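Local coordinates for protein DNA polymerase III, beta subunit (Eubacterium rectale, PDB 3T0P) that probably encircles DNA as a head-to-tail ring-shaped dimer, a sliding clamp that tethers DNA polymerases and other proteins to it and makes them processive, at residues I128-S131 with Q132-K136; Q141-F144 with S145-D148; Q201-S204 with K205-G209. All blocks are in the same frame, centred on the assembly; numbering follows the deposited sequence.

Contact 1. Residues I128-S131 with Q132-K136; sequences IVLS and QFTLK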
loop_
_atom_site.group_PDB
_atom_site.type_symbol
_atom_site.label_atom_id
_atom_site.label_comp_id
_atom_site.label_asym_id
_atom_site.label_seq_id
_atom_site.Cartn_x
_atom_site.Cartn_y
_atom_site.Cartn_z
ATOM N N ILE B 128 -35.116 -9.328 -3.177
ATOM C CA ILE B 128 -34.775 -8.161 -3.977
ATOM C C ILE B 128 -33.514 -8.528 -4.775
ATOM O O ILE B 128 -32.534 -8.969 -4.190
ATOM C CB ILE B 128 -34.580 -6.916 -3.059
ATOM C CG1 ILE B 128 -35.911 -6.490 -2.401
ATOM C CG2 ILE B 128 -33.965 -5.739 -3.806
ATOM C CD1 ILE B 128 -36.141 -7.004 -0.906
ATOM N N VAL B 129 -33.525 -8.334 -6.092
ATOM C CA VAL B 129 -32.350 -8.613 -6.903
ATOM C C VAL B 129 -31.687 -7.299 -7.406
ATOM O O VAL B 129 -32.327 -6.482 -8.044
ATOM C CB VAL B 129 -32.674 -9.548 -8.091
ATOM C CG1 VAL B 129 -31.420 -9.815 -8.918
ATOM C CG2 VAL B 129 -33.283 -10.851 -7.612
ATOM N N LEU B 130 -30.394 -7.175 -7.178
ATOM C CA LEU B 130 -29.544 -6.090 -7.684
ATOM C C LEU B 130 -28.320 -6.718 -8.311
ATOM O O LEU B 130 -27.876 -7.779 -7.840
ATOM C CB LEU B 130 -29.096 -5.128 -6.545
ATOM C CG LEU B 130 -30.161 -4.393 -5.763
ATOM C CD1 LEU B 130 -29.552 -3.691 -4.577
ATOM C CD2 LEU B 130 -30.906 -3.404 -6.625
ATOM N N SER B 131 -27.721 -6.068 -9.320
ATOM C CA SER B 131 -26.451 -6.597 -9.832
ATOM C C SER B 131 -25.397 -6.343 -8.773
ATOM O O SER B 131 -25.583 -5.470 -7.917
ATOM C CB SER B 131 -26.057 -5.976 -11.177
ATOM O OG SER B 131 -25.720 -4.597 -11.117
ATOM N N GLN B 132 -24.345 -7.154 -8.771
ATOM C CA GLN B 132 -23.208 -6.977 -7.891
ATOM C C GLN B 132 -22.671 -5.544 -8.072
ATOM O O GLN B 132 -22.364 -4.875 -7.086
ATOM C CB GLN B 132 -22.113 -7.998 -8.238
ATOM C CG GLN B 132 -22.301 -9.369 -7.625
ATOM C CD GLN B 132 -21.196 -10.322 -8.008
ATOM O OE1 GLN B 132 -20.135 -9.938 -8.520
ATOM N NE2 GLN B 132 -21.459 -11.598 -7.836
ATOM N N PHE B 133 -22.617 -5.072 -9.339
ATOM C CA PHE B 133 -22.155 -3.739 -9.713
ATOM C C PHE B 133 -22.985 -2.649 -9.024
ATOM O O PHE B 133 -22.421 -1.764 -8.392
ATOM C CB PHE B 133 -22.233 -3.553 -11.237
ATOM C CG PHE B 133 -21.813 -2.172 -11.676
ATOM C CD1 PHE B 133 -20.465 -1.829 -11.757
ATOM C CD2 PHE B 133 -22.762 -1.207 -11.988
ATOM C CE1 PHE B 133 -20.077 -0.539 -12.130
ATOM C CE2 PHE B 133 -22.371 0.080 -12.375
ATOM C CZ PHE B 133 -21.031 0.399 -12.464
ATOM N N THR B 134 -24.316 -2.719 -9.159
ATOM C CA THR B 134 -25.232 -1.734 -8.587
ATOM C C THR B 134 -25.056 -1.664 -7.064
ATOM O O THR B 134 -24.972 -0.565 -6.524
ATOM C CB THR B 134 -26.650 -2.071 -8.996
ATOM O OG1 THR B 134 -26.738 -1.995 -10.418
ATOM C CG2 THR B 134 -27.678 -1.162 -8.368
ATOM N N LEU B 135 -24.956 -2.824 -6.387
ATOM C CA LEU B 135 -24.838 -2.834 -4.938
ATOM C C LEU B 135 -23.493 -2.276 -4.505
ATOM O O LEU B 135 -23.431 -1.498 -3.555
ATOM C CB LEU B 135 -25.054 -4.260 -4.364
ATOM C CG LEU B 135 -24.887 -4.407 -2.838
ATOM C CD1 LEU B 135 -25.873 -3.474 -2.054
ATOM C CD2 LEU B 135 -25.028 -5.859 -2.413
ATOM N N LYS B 136 -22.425 -2.680 -5.171
ATOM C CA LYS B 136 -21.088 -2.211 -4.832
ATOM C C LYS B 136 -20.994 -0.716 -5.090
ATOM O O LYS B 136 -20.490 0.011 -4.235
ATOM C CB LYS B 136 -20.014 -2.984 -5.607
ATOM C CG LYS B 136 -18.600 -2.760 -5.086
ATOM C CD LYS B 136 -17.598 -3.743 -5.719
ATOM C CE LYS B 136 -16.202 -3.574 -5.159
ATOM N NZ LYS B 136 -15.348 -4.763 -5.441
HETATM O O HOH W 1 -29.315 -3.838 -10.720
#
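Ser-131 and Thr-134 face each other through their hydroxyls at the start of helix 132-140, with Ser-131 OG 2.9 Å from Thr-134 OG1 in a hydrogen bond whose donor could be either. Ser-131 holds the N-cap position. Its OG lies between its own N and carbonyl carbon (chi1 68°), which turns the hydroxyl over the first helical turn, and its OG also lies 3.6 Å from Phe-133 CB. Thr-134 OG1 sits beside its own backbone N (chi1 -62°), leaning back toward the serine. A water completes this small polar cluster: it accepts from Ser-131 N at 3.1 Å and is hydrogen-bonded to Thr-134 OG1 at 3.2 Å. The main chain begins its helical pattern here, as Leu-135 N reaches Ser-131 O at 3.1 Å in a nearly straight bond (164°). Below the polar layer, Leu-130 turns its side chain toward the helix and places CD2 4.3 Å from Thr-134 CG2, while its CD1 lies 4.5 Å from Leu-135 CD1. Farther out, strand 214-220 pairs with the strand that delivers Ser-131, and Ile-182 touches Thr-134 from strand 176-184. The cap therefore pins a right-angled turn from strand to helix: hydroxyl, water and amide satisfy one another at the N-cap, and the serine carbonyl is already engaged by the first turn.

Contact 2. Residues Q141-F144 with S145-D148; sequences QTIF and SIAD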
loop_
_atom_site.group_PDB
_atom_site.type_symbol
_atom_site.label_atom_id
_atom_site.label_comp_id
_atom_site.label_asym_id
_atom_site.label_seq_id
_atom_site.Cartn_x
_atom_site.Cartn_y
_atom_site.Cartn_z
ATOM N N GLN B 141 -20.862 5.094 -3.331
ATOM C CA GLN B 141 -21.495 6.392 -3.533
ATOM C C GLN B 141 -22.127 6.991 -2.281
ATOM O O GLN B 141 -22.555 8.155 -2.340
ATOM C CB GLN B 141 -22.565 6.274 -4.618
ATOM C CG GLN B 141 -21.974 6.123 -6.013
ATOM C CD GLN B 141 -22.990 5.652 -7.016
ATOM O OE1 GLN B 141 -24.096 5.195 -6.686
ATOM N NE2 GLN B 141 -22.635 5.752 -8.276
ATOM N N THR B 142 -22.166 6.240 -1.150
ATOM C CA THR B 142 -22.813 6.730 0.071
ATOM C C THR B 142 -22.075 6.427 1.377
ATOM O O THR B 142 -22.294 7.140 2.358
ATOM C CB THR B 142 -24.251 6.126 0.212
ATOM O OG1 THR B 142 -24.161 4.702 0.237
ATOM C CG2 THR B 142 -25.188 6.548 -0.887
ATOM N N ILE B 143 -21.297 5.350 1.438
ATOM C CA ILE B 143 -20.657 4.874 2.680
ATOM C C ILE B 143 -19.751 5.906 3.385
ATOM O O ILE B 143 -19.636 5.866 4.614
ATOM C CB ILE B 143 -19.909 3.525 2.471
ATOM C CG1 ILE B 143 -19.839 2.697 3.779
ATOM C CG2 ILE B 143 -18.515 3.696 1.823
ATOM C CD1 ILE B 143 -21.148 2.266 4.322
ATOM N N PHE B 144 -19.136 6.825 2.631
ATOM C CA PHE B 144 -18.208 7.809 3.173
ATOM C C PHE B 144 -18.853 8.791 4.154
ATOM O O PHE B 144 -18.112 9.444 4.882
ATOM C CB PHE B 144 -17.556 8.594 2.027
ATOM C CG PHE B 144 -18.526 9.412 1.221
ATOM C CD1 PHE B 144 -18.946 10.658 1.666
ATOM C CD2 PHE B 144 -19.048 8.924 0.030
ATOM C CE1 PHE B 144 -19.879 11.401 0.944
ATOM C CE2 PHE B 144 -19.988 9.666 -0.687
ATOM C CZ PHE B 144 -20.371 10.912 -0.241
ATOM N N SER B 145 -20.200 8.955 4.145
ATOM C CA SER B 145 -20.808 9.967 5.008
ATOM C C SER B 145 -21.608 9.396 6.188
ATOM O O SER B 145 -22.429 10.100 6.758
ATOM C CB SER B 145 -21.645 10.957 4.206
ATOM O OG SER B 145 -22.528 10.302 3.325
ATOM N N ILE B 146 -21.287 8.169 6.623
ATOM C CA ILE B 146 -21.825 7.603 7.861
ATOM C C ILE B 146 -21.000 8.232 9.017
ATOM O O ILE B 146 -19.871 8.667 8.770
ATOM C CB ILE B 146 -21.785 6.044 7.871
ATOM C CG1 ILE B 146 -20.322 5.510 7.834
ATOM C CG2 ILE B 146 -22.665 5.447 6.757
ATOM C CD1 ILE B 146 -20.147 3.992 8.109
ATOM N N ALA B 147 -21.520 8.278 10.252
ATOM C CA ALA B 147 -20.745 8.873 11.347
ATOM C C ALA B 147 -19.492 8.046 11.678
ATOM O O ALA B 147 -19.523 6.819 11.612
ATOM C CB ALA B 147 -21.601 9.043 12.582
ATOM N N ASP B 148 -18.380 8.735 12.001
ATOM C CA ASP B 148 -17.082 8.123 12.344
ATOM C C ASP B 148 -16.973 7.793 13.861
ATOM O O ASP B 148 -15.915 7.354 14.313
ATOM C CB ASP B 148 -15.915 9.034 11.901
ATOM C CG ASP B 148 -16.091 10.486 12.303
ATOM O OD1 ASP B 148 -15.797 10.818 13.480
ATOM O OD2 ASP B 148 -16.571 11.282 11.459
#
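The ring of Phe-144 leans obliquely over the backbone of Ser-145, with Ser-145 N 3.3 Å from Phe-144 CD1. Farther round the ring, Phe-144 CE1 is 3.7 Å from Ser-145 OG. This placement follows from a chi1 of 64°, which sets CG between the backbone N and carbonyl carbon and folds the ring onto the next residue; Arg-176, Ser-178 and Val-331 also touch it. With an alanine here, the amide and CB of Ser-145 would probably lose their aromatic cover, and a gap is likely to open beside Ser-178 and Val-331. Ser-145 N donates to Thr-142 O at 3.3 Å, straight at hydrogen (173°) but 41° above the carbonyl plane. Ser-145 OG has its strongest partner in Ser-178 OG, and Ser-171 OG of strand 166-172 bonds both Thr-142 O and Ser-145 OG. On the other flank, Ile-146 CG1 lies 3.3 Å from Ile-143 O, and Ile-146 N makes a long, weak bond to the same oxygen. Ile-143 CD1 and Ile-146 CD1 are 4.3 Å apart. Two overlapping type I turns, 142-145 and 143-146, thus lead the chain out of helix 132-140 in the central domain of a beta sliding clamp, set against strands 166-172 and 176-184.

Contact 3. Residues Q201-S204 with K205-G209; sequences QEIS and KIIPG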
loop_
_atom_site.group_PDB
_atom_site.type_symbol
_atom_site.label_atom_id
_atom_site.label_comp_id
_atom_site.label_asym_id
_atom_site.label_seq_id
_atom_site.Cartn_x
_atom_site.Cartn_y
_atom_site.Cartn_z
ATOM N N GLN B 201 -19.370 -2.041 4.442
ATOM C CA GLN B 201 -17.927 -1.941 4.165
ATOM C C GLN B 201 -17.324 -3.324 3.902
ATOM O O GLN B 201 -16.584 -3.488 2.936
ATOM C CB GLN B 201 -17.184 -1.281 5.330
ATOM C CG GLN B 201 -17.363 0.217 5.419
ATOM C CD GLN B 201 -16.915 0.781 6.755
ATOM O OE1 GLN B 201 -16.839 0.083 7.783
ATOM N NE2 GLN B 201 -16.663 2.084 6.787
ATOM N N GLU B 202 -17.684 -4.328 4.721
ATOM C CA GLU B 202 -17.151 -5.690 4.565
ATOM C C GLU B 202 -17.688 -6.373 3.304
ATOM O O GLU B 202 -16.944 -7.094 2.636
ATOM C CB GLU B 202 -17.451 -6.543 5.810
ATOM C CG GLU B 202 -16.767 -6.034 7.080
ATOM C CD GLU B 202 -15.292 -5.686 6.955
ATOM O OE1 GLU B 202 -14.533 -6.505 6.390
ATOM O OE2 GLU B 202 -14.900 -4.580 7.391
ATOM N N ILE B 203 -18.954 -6.115 2.952
ATOM C CA ILE B 203 -19.521 -6.727 1.753
ATOM C C ILE B 203 -18.882 -6.111 0.467
ATOM O O ILE B 203 -18.706 -6.835 -0.519
ATOM C CB ILE B 203 -21.072 -6.736 1.774
ATOM C CG1 ILE B 203 -21.603 -7.837 0.873
ATOM C CG2 ILE B 203 -21.695 -5.409 1.467
ATOM C CD1 ILE B 203 -22.867 -8.433 1.348
ATOM N N SER B 204 -18.478 -4.811 0.514
ATOM C CA SER B 204 -17.754 -4.148 -0.564
ATOM C C SER B 204 -16.458 -4.909 -0.916
ATOM O O SER B 204 -16.109 -5.012 -2.086
ATOM C CB SER B 204 -17.391 -2.719 -0.174
ATOM O OG SER B 204 -18.470 -1.858 -0.473
ATOM N N LYS B 205 -15.781 -5.449 0.097
ATOM C CA LYS B 205 -14.513 -6.175 -0.051
ATOM C C LYS B 205 -14.685 -7.598 -0.631
ATOM O O LYS B 205 -13.703 -8.163 -1.085
ATOM C CB LYS B 205 -13.821 -6.288 1.319
ATOM C CG LYS B 205 -13.373 -4.963 1.922
ATOM C CD LYS B 205 -12.779 -5.230 3.291
ATOM C CE LYS B 205 -12.472 -3.985 4.059
ATOM N NZ LYS B 205 -12.067 -4.315 5.453
ATOM N N ILE B 206 -15.891 -8.213 -0.573
ATOM C CA ILE B 206 -16.015 -9.588 -1.066
ATOM C C ILE B 206 -16.876 -9.709 -2.325
ATOM O O ILE B 206 -16.918 -10.788 -2.922
ATOM C CB ILE B 206 -16.497 -10.562 0.021
ATOM C CG1 ILE B 206 -17.862 -10.166 0.652
ATOM C CG2 ILE B 206 -15.405 -10.750 1.064
ATOM C CD1 ILE B 206 -18.480 -11.264 1.540
ATOM N N ILE B 207 -17.549 -8.621 -2.731
ATOM C CA ILE B 207 -18.412 -8.599 -3.906
ATOM C C ILE B 207 -17.550 -8.168 -5.098
ATOM O O ILE B 207 -16.980 -7.067 -5.098
ATOM C CB ILE B 207 -19.691 -7.722 -3.662
ATOM C CG1 ILE B 207 -20.897 -8.607 -3.406
ATOM C CG2 ILE B 207 -20.006 -6.746 -4.777
ATOM C CD1 ILE B 207 -22.031 -7.895 -2.692
ATOM N N PRO B 208 -17.408 -9.059 -6.106
ATOM C CA PRO B 208 -16.557 -8.728 -7.268
ATOM C C PRO B 208 -17.021 -7.470 -7.999
ATOM O O PRO B 208 -16.181 -6.639 -8.366
ATOM C CB PRO B 208 -16.660 -9.970 -8.154
ATOM C CG PRO B 208 -17.010 -11.078 -7.208
ATOM C CD PRO B 208 -17.951 -10.426 -6.214
ATOM N N GLY B 209 -18.344 -7.298 -8.123
ATOM C CA GLY B 209 -18.928 -6.115 -8.747
ATOM C C GLY B 209 -19.270 -6.238 -10.220
ATOM O O GLY B 209 -19.347 -5.220 -10.916
#
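Lys-205 runs back along the helix beside Glu-202, their side chains pointing the same way. Its CB rests 3.5 Å from Glu-202 O and its CG 3.7 Å from Gln-201 O, so the base of the chain lies against the carbonyls of the preceding turn. Extended from CG onward, the lysine then carries CD to 3.8 Å from Glu-202 OE1, and NZ ends 3.4 Å from that same OE1 and equally far from OE2. The ammonium is thus shared evenly by the two carboxylate oxygens in a salt bridge whose two hydrogen bonds are both weak. Glu-202 meets it by bending at chi2 (-47°), which brings the carboxylate round to the lysine. On the inner side, Ile-203 and Ile-207 cross obliquely, with Ile-203 CG1 3.6 Å from Ile-207 CD1; from strand 223-228, Phe-226 packs against Ile-203 and Phe-228 against Ile-207 and Ile-206. Ile-203 O takes two amides: Ile-206 N at 3.1 Å, approaching 66° above the carbonyl plane, and Ile-207 N in a weaker bond of the same length. The last part of helix 197-206 therefore joins an oily inner face to a loose ion pair on its outer side, and the long NZ distances are consistent with a modest electrostatic contribution.

How the contacts relate
From the N terminus, the three contacts follow in series, and none nests in or crosses another; each spans a continuous piece of chain and closes only a local turn. Contact 1 bends strand 127-131 into helix 132-140, contact 2 leads the chain out beyond that helix, and contact 3 lies at the end of helix 197-206, after strands 157-163 to 187-196. Contacts 1 and 3 come together in space: Lys-136 NZ probably bonds Ile-207 O at 2.8 Å, and Gln-132 OE1 accepts from Gly-209 N. Contact 2 meets contact 3 by packing, Ile-143 against Gln-201. Contacts 1 and 2 do not touch, but 201-209 touches both the start of helix 132-140 and the loop that follows it.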